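Local coordinates for protein Rab3 interacting molecule variant 2 (Drosophila melanogaster, PDB 4TS6) that probably serves as a presynaptic active-zone scaffold that promotes synaptic vesicle release, with this fragment forming its C2A domain, at residues 11-16 with 28-33; 33-38 with 71-76. All coordinates share one frame; numbering follows the deposited sequence.

Contact 1: residues 11-16 with 28-33; sequences RLQLKL and TLVCAT
One face of the Arg11 guanidinium is covered by the methyl of Thr33, whose CG2 sits 3.3 Å above the plane, over its centre. Both side chains run the same way: Arg11 has CG in the crowded position between backbone N and carbonyl carbon (chi1 45°). Their backbones form an antiparallel hydrogen-bonded pair, Arg11 N meeting Thr33 O at 3.0 Å. Lys15 and Thr28 pair likewise at the other end. Between them Val30 and Cys31 together face Gln13, a classic beta bulge with Val30 the extra residue: Val30 N donates a hydrogen bond to Gln13 O at 3.0 Å, whereas Gln13 N bonds to Cys31 O. Gln13, stretched out with CG anti to the backbone N (chi1 -179°), crosses Val30 obliquely and brings OE1 to 3.2 Å from Val30 CG1 and 3.5 Å from Cys31 SG. An alanine here, lacking CG, CD and the amide, would take away the chain lying across Val30 and would probably leave the bulge less well packed on this face. On the reverse face Leu14 and Leu29 lie side by side, Leu14 CD2 at 3.5 Å from Leu29 CG, and with Leu12 and Ala32 they pack against Val96, Leu98, Val113 and Ile115 of the opposing sheet. Hydrocarbon thus faces the sandwich core, while the other face mixes Arg11, Gln13, Lys15 and the two threonines with Val30 and Cys31.

Contact 2: residues 33-38 with 71-76; sequences TGLSLR and CEPRWG
The 33-38 loop and the loop residues ahead of strand 74-81 approach through their main chains, with Thr33 CA 4.5 Å from Glu72 CA and a weak hydrogen bond from Leu35 N to Cys71 O at 3.3 Å, while Gly34 takes a positive phi (75°) where the chain leaves its strand. The Glu72 side chain has CG anti to the carbonyl carbon and bends at chi2 (-82°), and its OE2 accepts a hydrogen bond from Gly34 N at 3.2 Å. The donor stands above the carboxylate plane, 48° out of it. The segments meet at one end of the C2 beta sandwich, one leading from strand 24-33 to strand 46-53 and the other entering strand 74-81; this is the end that in calcium-binding relatives carries the ion site. Leu35 turns inward and meets Pro73 tip to tip, CD1 of Leu35 lying 3.7 Å from Pro73 CD, and Pro46 touches both. Pro73 in turn places its CB over one face of the Trp75 ring, offset toward the rim. Cys71 lies against residues 35-37: its CB comes 3.4 Å from Leu35 O, and its SG, anti to the carbonyl carbon, reaches Leu37 CD2 at 3.4 Å. Beyond Leu37, Arg38 forms a salt bridge with Asp100 at the end of strand 93-100.

Contact 1 and contact 2 follow one another along the chain, their centres about 11 Å apart, and Thr33 belongs to both: it ends the hairpin strand of the first and opens the loop of the second. Strand 24-33 lies between strands 11-19 and 74-81 in one four-stranded antiparallel sheet, so contact 1 joins its one edge and residues 73-75 of contact 2 run along its other. Probable hydrogen bonds from Trp75 N to Val30 O and from Ala32 N to Pro73 O, each 2.9 Å, tie the two together. The hairpin thus carries the sheet of the C2 sandwich directly into its loop end, where residues 33-38 and 71-76 meet.

Contact 1: residues 11-16 with 28-33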
loop_
_atom_site.group_PDB
_atom_site.type_symbol
_atom_site.label_atom_id
_atom_site.label_comp_id
_atom_site.label_asym_id
_atom_site.label_seq_id
_atom_site.Cartn_x
_atom_site.Cartn_y
_atom_site.Cartn_z
ATOM N N ARG A 11 7.330 -5.412 7.009
ATOM C CA ARG A 11 5.885 -5.338 7.167
ATOM C C ARG A 11 5.410 -3.901 7.006
ATOM O O ARG A 11 6.197 -2.951 7.122
ATOM C CB ARG A 11 5.469 -5.906 8.532
ATOM C CG ARG A 11 6.331 -5.417 9.647
ATOM C CD ARG A 11 5.980 -6.062 10.987
ATOM N NE ARG A 11 6.787 -5.483 12.061
ATOM C CZ ARG A 11 8.090 -5.708 12.224
ATOM N NH1 ARG A 11 8.742 -6.500 11.380
ATOM N NH2 ARG A 11 8.745 -5.133 13.224
ATOM N N LEU A 12 4.120 -3.753 6.734
ATOM C CA LEU A 12 3.543 -2.477 6.365
ATOM C C LEU A 12 2.422 -2.167 7.346
ATOM O O LEU A 12 1.706 -3.076 7.762
ATOM C CB LEU A 12 2.969 -2.591 4.958
ATOM C CG LEU A 12 2.154 -1.425 4.419
ATOM C CD1 LEU A 12 3.070 -0.259 4.107
ATOM C CD2 LEU A 12 1.405 -1.857 3.174
ATOM N N GLN A 13 2.267 -0.899 7.721
ATOM C CA GLN A 13 1.187 -0.502 8.637
ATOM C C GLN A 13 0.148 0.276 7.848
ATOM O O GLN A 13 0.465 1.311 7.263
ATOM C CB GLN A 13 1.726 0.366 9.774
ATOM C CG GLN A 13 0.653 0.789 10.793
ATOM C CD GLN A 13 1.236 1.548 11.964
ATOM O OE1 GLN A 13 2.084 2.420 11.794
ATOM N NE2 GLN A 13 0.796 1.206 13.160
ATOM N N LEU A 14 -1.081 -0.229 7.817
ATOM C CA LEU A 14 -2.144 0.338 6.980
ATOM C C LEU A 14 -3.368 0.608 7.831
ATOM O O LEU A 14 -3.628 -0.141 8.760
ATOM C CB LEU A 14 -2.593 -0.680 5.930
ATOM C CG LEU A 14 -1.748 -1.085 4.739
ATOM C CD1 LEU A 14 -2.455 -2.180 3.967
ATOM C CD2 LEU A 14 -1.525 0.110 3.850
ATOM N N LYS A 15 -4.129 1.654 7.496
ATOM C CA LYS A 15 -5.460 1.864 8.073
ATOM C C LYS A 15 -6.459 1.837 6.931
ATOM O O LYS A 15 -6.251 2.483 5.910
ATOM C CB LYS A 15 -5.558 3.212 8.793
ATOM C CG LYS A 15 -4.573 3.383 9.929
ATOM C CD LYS A 15 -4.481 4.835 10.380
ATOM C CE LYS A 15 -5.760 5.311 11.041
ATOM N NZ LYS A 15 -5.764 6.783 11.301
ATOM N N LEU A 16 -7.534 1.074 7.091
ATOM C CA LEU A 16 -8.578 1.016 6.075
ATOM C C LEU A 16 -9.899 1.400 6.706
ATOM O O LEU A 16 -10.298 0.802 7.702
ATOM C CB LEU A 16 -8.695 -0.397 5.494
ATOM C CG LEU A 16 -7.487 -0.969 4.757
ATOM C CD1 LEU A 16 -7.886 -2.257 4.077
ATOM C CD2 LEU A 16 -6.952 0.028 3.744
ATOM N N THR A 28 -4.999 4.493 4.323
ATOM C CA THR A 28 -3.832 5.242 4.808
ATOM C C THR A 28 -2.625 4.320 4.937
ATOM O O THR A 28 -2.669 3.325 5.664
ATOM C CB THR A 28 -4.104 5.976 6.147
ATOM O OG1 THR A 28 -5.234 6.850 5.996
ATOM C CG2 THR A 28 -2.883 6.803 6.564
ATOM N N LEU A 29 -1.555 4.648 4.210
ATOM C CA LEU A 29 -0.287 3.955 4.378
ATOM C C LEU A 29 0.543 4.736 5.378
ATOM O O LEU A 29 1.054 5.814 5.073
ATOM C CB LEU A 29 0.467 3.871 3.059
ATOM C CG LEU A 29 0.039 2.750 2.124
ATOM C CD1 LEU A 29 -1.393 2.903 1.661
ATOM C CD2 LEU A 29 0.945 2.772 0.946
ATOM N N VAL A 30 0.675 4.199 6.578
ATOM C CA VAL A 30 1.352 4.927 7.640
ATOM C C VAL A 30 2.850 4.844 7.436
ATOM O O VAL A 30 3.520 5.863 7.238
ATOM C CB VAL A 30 0.976 4.369 9.008
ATOM C CG1 VAL A 30 1.641 5.164 10.117
ATOM C CG2 VAL A 30 -0.536 4.391 9.164
ATOM N N CYS A 31 3.368 3.620 7.462
ATOM C CA CYS A 31 4.804 3.397 7.367
ATOM C C CYS A 31 5.055 1.941 7.053
ATOM O O CYS A 31 4.117 1.141 6.981
ATOM C CB CYS A 31 5.479 3.737 8.698
ATOM S SG CYS A 31 5.150 2.535 10.011
ATOM N N ALA A 32 6.327 1.604 6.870
ATOM C CA ALA A 32 6.754 0.221 6.725
ATOM C C ALA A 32 7.985 0.086 7.578
ATOM O O ALA A 32 8.654 1.077 7.842
ATOM C CB ALA A 32 7.084 -0.095 5.269
ATOM N N THR A 33 8.294 -1.132 8.007
ATOM C CA THR A 33 9.428 -1.343 8.893
ATOM C C THR A 33 10.107 -2.667 8.562
ATOM O O THR A 33 9.472 -3.561 8.009
ATOM C CB THR A 33 8.968 -1.328 10.379
ATOM O OG1 THR A 33 10.101 -1.181 11.239
ATOM C CG2 THR A 33 8.248 -2.607 10.744
HETATM O O HOH W 1 -7.538 5.243 6.552
#

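Contact 2: residues 33-38 with 71-76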
loop_
_atom_site.group_PDB
_atom_site.type_symbol
_atom_site.label_atom_id
_atom_site.label_comp_id
_atom_site.label_asym_id
_atom_site.label_seq_id
_atom_site.Cartn_x
_atom_site.Cartn_y
_atom_site.Cartn_z
ATOM N N THR A 33 8.294 -1.132 8.007
ATOM C CA THR A 33 9.428 -1.343 8.893
ATOM C C THR A 33 10.107 -2.667 8.562
ATOM O O THR A 33 9.472 -3.561 8.009
ATOM C CB THR A 33 8.968 -1.328 10.379
ATOM O OG1 THR A 33 10.101 -1.181 11.239
ATOM C CG2 THR A 33 8.248 -2.607 10.744
ATOM N N GLY A 34 11.390 -2.791 8.886
ATOM C CA GLY A 34 12.085 -4.062 8.762
ATOM C C GLY A 34 12.439 -4.472 7.342
ATOM O O GLY A 34 12.717 -5.643 7.075
ATOM N N LEU A 35 12.436 -3.519 6.418
ATOM C CA LEU A 35 12.826 -3.832 5.048
ATOM C C LEU A 35 14.297 -4.222 4.990
ATOM O O LEU A 35 15.106 -3.770 5.801
ATOM C CB LEU A 35 12.570 -2.639 4.134
ATOM C CG LEU A 35 11.166 -2.041 4.221
ATOM C CD1 LEU A 35 11.040 -0.915 3.229
ATOM C CD2 LEU A 35 10.085 -3.095 4.001
ATOM N N SER A 36 14.647 -5.066 4.032
ATOM C CA SER A 36 16.032 -5.466 3.851
ATOM C C SER A 36 16.827 -4.321 3.241
ATOM O O SER A 36 16.256 -3.404 2.636
ATOM C CB SER A 36 16.089 -6.642 2.887
ATOM O OG SER A 36 15.426 -6.299 1.680
ATOM N N LEU A 37 18.143 -4.382 3.397
ATOM C CA LEU A 37 19.038 -3.534 2.616
ATOM C C LEU A 37 19.153 -4.122 1.211
ATOM O O LEU A 37 18.737 -5.257 0.963
ATOM C CB LEU A 37 20.421 -3.488 3.259
ATOM C CG LEU A 37 20.518 -3.049 4.719
ATOM C CD1 LEU A 37 21.906 -3.351 5.282
ATOM C CD2 LEU A 37 20.203 -1.570 4.841
ATOM N N ARG A 38 19.712 -3.355 0.284
ATOM C CA ARG A 38 20.056 -3.912 -1.015
ATOM C C ARG A 38 21.290 -4.799 -0.847
ATOM O O ARG A 38 21.971 -4.725 0.175
ATOM C CB ARG A 38 20.342 -2.794 -2.012
ATOM C CG ARG A 38 19.171 -1.857 -2.249
ATOM C CD ARG A 38 19.564 -0.790 -3.267
ATOM N NE ARG A 38 18.452 0.098 -3.586
ATOM C CZ ARG A 38 18.590 1.277 -4.184
ATOM N NH1 ARG A 38 17.520 2.020 -4.440
ATOM N NH2 ARG A 38 19.796 1.719 -4.522
ATOM N N CYS A 71 15.245 1.866 5.701
ATOM C CA CYS A 71 14.525 0.596 5.789
ATOM C C CYS A 71 13.251 0.753 6.609
ATOM O O CYS A 71 12.531 -0.222 6.844
ATOM C CB CYS A 71 15.402 -0.474 6.422
ATOM S SG CYS A 71 16.967 -0.676 5.597
ATOM N N GLU A 72 12.984 1.982 7.044
ATOM C CA GLU A 72 11.802 2.283 7.854
ATOM C C GLU A 72 11.070 3.501 7.297
ATOM O O GLU A 72 10.964 4.524 7.973
ATOM C CB GLU A 72 12.231 2.568 9.301
ATOM C CG GLU A 72 13.312 1.631 9.832
ATOM C CD GLU A 72 12.750 0.311 10.326
ATOM O OE1 GLU A 72 11.589 0.306 10.784
ATOM O OE2 GLU A 72 13.467 -0.713 10.267
ATOM N N PRO A 73 10.548 3.399 6.063
ATOM C CA PRO A 73 9.900 4.575 5.462
ATOM C C PRO A 73 8.611 4.964 6.178
ATOM O O PRO A 73 7.831 4.088 6.547
ATOM C CB PRO A 73 9.556 4.091 4.045
ATOM C CG PRO A 73 9.361 2.577 4.207
ATOM C CD PRO A 73 10.437 2.197 5.210
ATOM N N ARG A 74 8.384 6.261 6.365
ATOM C CA ARG A 74 7.095 6.741 6.863
ATOM C C ARG A 74 6.474 7.679 5.833
ATOM O O ARG A 74 7.126 8.614 5.357
ATOM C CB ARG A 74 7.262 7.465 8.207
ATOM C CG ARG A 74 8.003 6.642 9.264
ATOM C CD ARG A 74 8.027 7.323 10.632
ATOM N NE ARG A 74 6.683 7.560 11.144
ATOM C CZ ARG A 74 5.989 6.675 11.854
ATOM N NH1 ARG A 74 6.515 5.495 12.143
ATOM N NH2 ARG A 74 4.768 6.969 12.278
ATOM N N TRP A 75 5.220 7.428 5.475
ATOM C CA TRP A 75 4.547 8.271 4.485
ATOM C C TRP A 75 3.410 9.095 5.098
ATOM O O TRP A 75 3.240 10.269 4.759
ATOM C CB TRP A 75 4.014 7.434 3.315
ATOM C CG TRP A 75 5.062 6.602 2.611
ATOM C CD1 TRP A 75 5.988 7.027 1.693
ATOM C CD2 TRP A 75 5.259 5.190 2.760
ATOM N NE1 TRP A 75 6.760 5.959 1.275
ATOM C CE2 TRP A 75 6.323 4.820 1.908
ATOM C CE3 TRP A 75 4.632 4.200 3.529
ATOM C CZ2 TRP A 75 6.780 3.495 1.814
ATOM C CZ3 TRP A 75 5.087 2.889 3.433
ATOM C CH2 TRP A 75 6.149 2.550 2.583
ATOM N N GLY A 76 2.644 8.480 6.002
ATOM C CA GLY A 76 1.449 9.103 6.540
ATOM C C GLY A 76 0.498 9.567 5.447
ATOM O O GLY A 76 -0.107 10.636 5.554
#